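Local coordinates for glycosyl hydrolase family 26 (Bacteroides ovatus, PDB 4ZXO), which probably hydrolyses internal beta-mannosidic linkages in galactomannan, as a family 26 beta-mannanase, at residues A[214-219]-A[252-257]. Residues are numbered along the deposited sequence; the frame is centred on the assembly and turned at random.
Sequences DTVEEY and LTILTE
Ile254 projects from its helix toward the first turn of helix 216-219, and its branches part to meet two different surfaces. CG2, anti to the backbone N, touches Tyr219 CB at 3.7 Å and reaches obliquely to the start of the ring, while CD1 of Ile254 lies on the backbone, 3.6 Å from Thr215 N. Isoleucine suits this place because CG2 fills one spot while the longer CG1-CD1 branch reaches the other. Leu255 meets the far end of the same tyrosine: the two side chains cross at about a right angle, and Leu255 CD2 sits 3.4 Å from Tyr219 CZ. In this TIM-barrel enzyme the contact joins the short helix after strand 203-207 to helix 241-262, which follows strand 231-235. Tyrosine serves both needs here, its ring meeting Leu255 and, edge-to-face, Tyr207, its OH hydrogen-bonding to Gly233 O of strand 231-235. An alanine at Tyr219 would probably leave Gly233 O without this hydroxyl and open a gap beside Leu255 CD2. Nearer the surface, Val216 CG2 makes an apolar contact with Ile254 CG2 (3.9 Å) and touches the carboxylate end of the extended, exposed Glu257, whose OE2 is 3.4 Å away. Thr215 suits the N-cap because its hydroxyl works both ways, OG1 accepting a weak bond from Glu218 N (3.3 Å) and donating to Glu218 OE2 (2.8 Å). Glu218 OE1 takes Asp214 N at 2.9 Å from above the carboxylate plane.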
loop_
_atom_site.group_PDB
_atom_site.type_symbol
_atom_site.label_atom_id
_atom_site.label_comp_id
_atom_site.label_asym_id
_atom_site.label_seq_id
_atom_site.Cartn_x
_atom_site.Cartn_y
_atom_site.Cartn_z
ATOM N N ASP A 214 -11.112 -17.416 -2.450
ATOM C CA ASP A 214 -10.510 -18.538 -3.170
ATOM C C ASP A 214 -10.604 -18.456 -4.667
ATOM O O ASP A 214 -9.992 -19.250 -5.352
ATOM C CB ASP A 214 -11.128 -19.851 -2.719
ATOM C CG ASP A 214 -10.514 -20.369 -1.422
ATOM O OD1 ASP A 214 -9.388 -19.983 -1.029
ATOM O OD2 ASP A 214 -11.163 -21.232 -0.802
ATOM N N THR A 215 -11.345 -17.488 -5.173
ATOM C CA THR A 215 -11.618 -17.316 -6.598
ATOM C C THR A 215 -11.736 -15.840 -6.919
ATOM O O THR A 215 -11.885 -14.999 -6.014
ATOM C CB THR A 215 -12.956 -17.999 -7.054
ATOM O OG1 THR A 215 -14.046 -17.396 -6.343
ATOM C CG2 THR A 215 -12.921 -19.495 -6.792
ATOM N N VAL A 216 -11.686 -15.525 -8.206
ATOM C CA VAL A 216 -11.897 -14.148 -8.653
ATOM C C VAL A 216 -13.290 -13.609 -8.264
ATOM O O VAL A 216 -13.417 -12.463 -7.838
ATOM C CB VAL A 216 -11.712 -14.032 -10.186
ATOM C CG1 VAL A 216 -12.144 -12.624 -10.648
ATOM C CG2 VAL A 216 -10.261 -14.231 -10.507
ATOM N N GLU A 217 -14.313 -14.474 -8.359
ATOM C CA GLU A 217 -15.665 -14.077 -7.968
ATOM C C GLU A 217 -15.664 -13.543 -6.532
ATOM O O GLU A 217 -16.261 -12.480 -6.216
ATOM C CB GLU A 217 -16.647 -15.291 -8.120
ATOM C CG GLU A 217 -18.001 -15.147 -7.393
ATOM C CD GLU A 217 -18.866 -16.354 -7.617
ATOM O OE1 GLU A 217 -18.916 -16.781 -8.770
ATOM O OE2 GLU A 217 -19.424 -16.917 -6.649
ATOM N N GLU A 218 -15.005 -14.290 -5.642
ATOM C CA GLU A 218 -14.977 -13.922 -4.249
ATOM C C GLU A 218 -14.161 -12.641 -4.054
ATOM O O GLU A 218 -14.512 -11.768 -3.279
ATOM C CB GLU A 218 -14.393 -15.048 -3.403
ATOM C CG GLU A 218 -15.324 -16.289 -3.328
ATOM C CD GLU A 218 -14.542 -17.532 -2.952
ATOM O OE1 GLU A 218 -13.932 -17.570 -1.827
ATOM O OE2 GLU A 218 -14.523 -18.470 -3.798
ATOM N N TYR A 219 -13.025 -12.567 -4.741
ATOM C CA TYR A 219 -12.173 -11.402 -4.621
ATOM C C TYR A 219 -12.902 -10.144 -4.986
ATOM O O TYR A 219 -12.689 -9.110 -4.343
ATOM C CB TYR A 219 -10.930 -11.607 -5.531
ATOM C CG TYR A 219 -9.966 -10.439 -5.593
ATOM C CD1 TYR A 219 -8.931 -10.303 -4.653
ATOM C CD2 TYR A 219 -10.052 -9.515 -6.619
ATOM C CE1 TYR A 219 -8.033 -9.231 -4.733
ATOM C CE2 TYR A 219 -9.189 -8.445 -6.693
ATOM C CZ TYR A 219 -8.181 -8.293 -5.752
ATOM O OH TYR A 219 -7.320 -7.225 -5.832
ATOM N N LEU A 252 -2.042 -14.471 -6.253
ATOM C CA LEU A 252 -1.489 -13.786 -7.411
ATOM C C LEU A 252 -2.084 -14.318 -8.725
ATOM O O LEU A 252 -2.189 -13.544 -9.678
ATOM C CB LEU A 252 0.038 -13.923 -7.419
ATOM C CG LEU A 252 0.653 -13.294 -6.154
ATOM C CD1 LEU A 252 2.205 -13.311 -6.275
ATOM C CD2 LEU A 252 0.103 -11.874 -5.892
ATOM N N THR A 253 -2.483 -15.600 -8.769
ATOM C CA THR A 253 -3.216 -16.134 -9.920
ATOM C C THR A 253 -4.560 -15.392 -10.058
ATOM O O THR A 253 -4.990 -14.989 -11.157
ATOM C CB THR A 253 -3.407 -17.654 -9.737
ATOM O OG1 THR A 253 -2.096 -18.247 -9.829
ATOM C CG2 THR A 253 -4.304 -18.272 -10.846
ATOM N N ILE A 254 -5.252 -15.229 -8.935
ATOM C CA ILE A 254 -6.508 -14.470 -8.930
ATOM C C ILE A 254 -6.293 -13.035 -9.404
ATOM O O ILE A 254 -7.021 -12.560 -10.280
ATOM C CB ILE A 254 -7.132 -14.478 -7.536
ATOM C CG1 ILE A 254 -7.761 -15.845 -7.274
ATOM C CG2 ILE A 254 -8.195 -13.338 -7.369
ATOM C CD1 ILE A 254 -8.098 -16.074 -5.806
ATOM N N LEU A 255 -5.264 -12.367 -8.887
ATOM C CA LEU A 255 -4.953 -11.001 -9.302
ATOM C C LEU A 255 -4.653 -10.913 -10.783
ATOM O O LEU A 255 -5.166 -10.014 -11.468
ATOM C CB LEU A 255 -3.732 -10.414 -8.562
ATOM C CG LEU A 255 -3.901 -10.033 -7.117
ATOM C CD1 LEU A 255 -2.721 -9.243 -6.649
ATOM C CD2 LEU A 255 -5.166 -9.255 -6.889
ATOM N N THR A 256 -3.828 -11.829 -11.282
ATOM C CA THR A 256 -3.466 -11.802 -12.696
ATOM C C THR A 256 -4.728 -11.981 -13.568
ATOM O O THR A 256 -4.936 -11.225 -14.547
ATOM C CB THR A 256 -2.403 -12.880 -12.986
ATOM O OG1 THR A 256 -1.266 -12.649 -12.119
ATOM C CG2 THR A 256 -1.920 -12.848 -14.416
ATOM N N GLU A 257 -5.595 -12.935 -13.198
ATOM C CA GLU A 257 -6.840 -13.220 -13.953
ATOM C C GLU A 257 -7.743 -11.980 -13.897
ATOM O O GLU A 257 -8.310 -11.536 -14.918
ATOM C CB GLU A 257 -7.529 -14.506 -13.348
ATOM C CG GLU A 257 -8.845 -15.091 -14.027
ATOM C CD GLU A 257 -9.399 -16.399 -13.310
ATOM O OE1 GLU A 257 -8.550 -17.298 -13.035
ATOM O OE2 GLU A 257 -10.660 -16.540 -13.000
#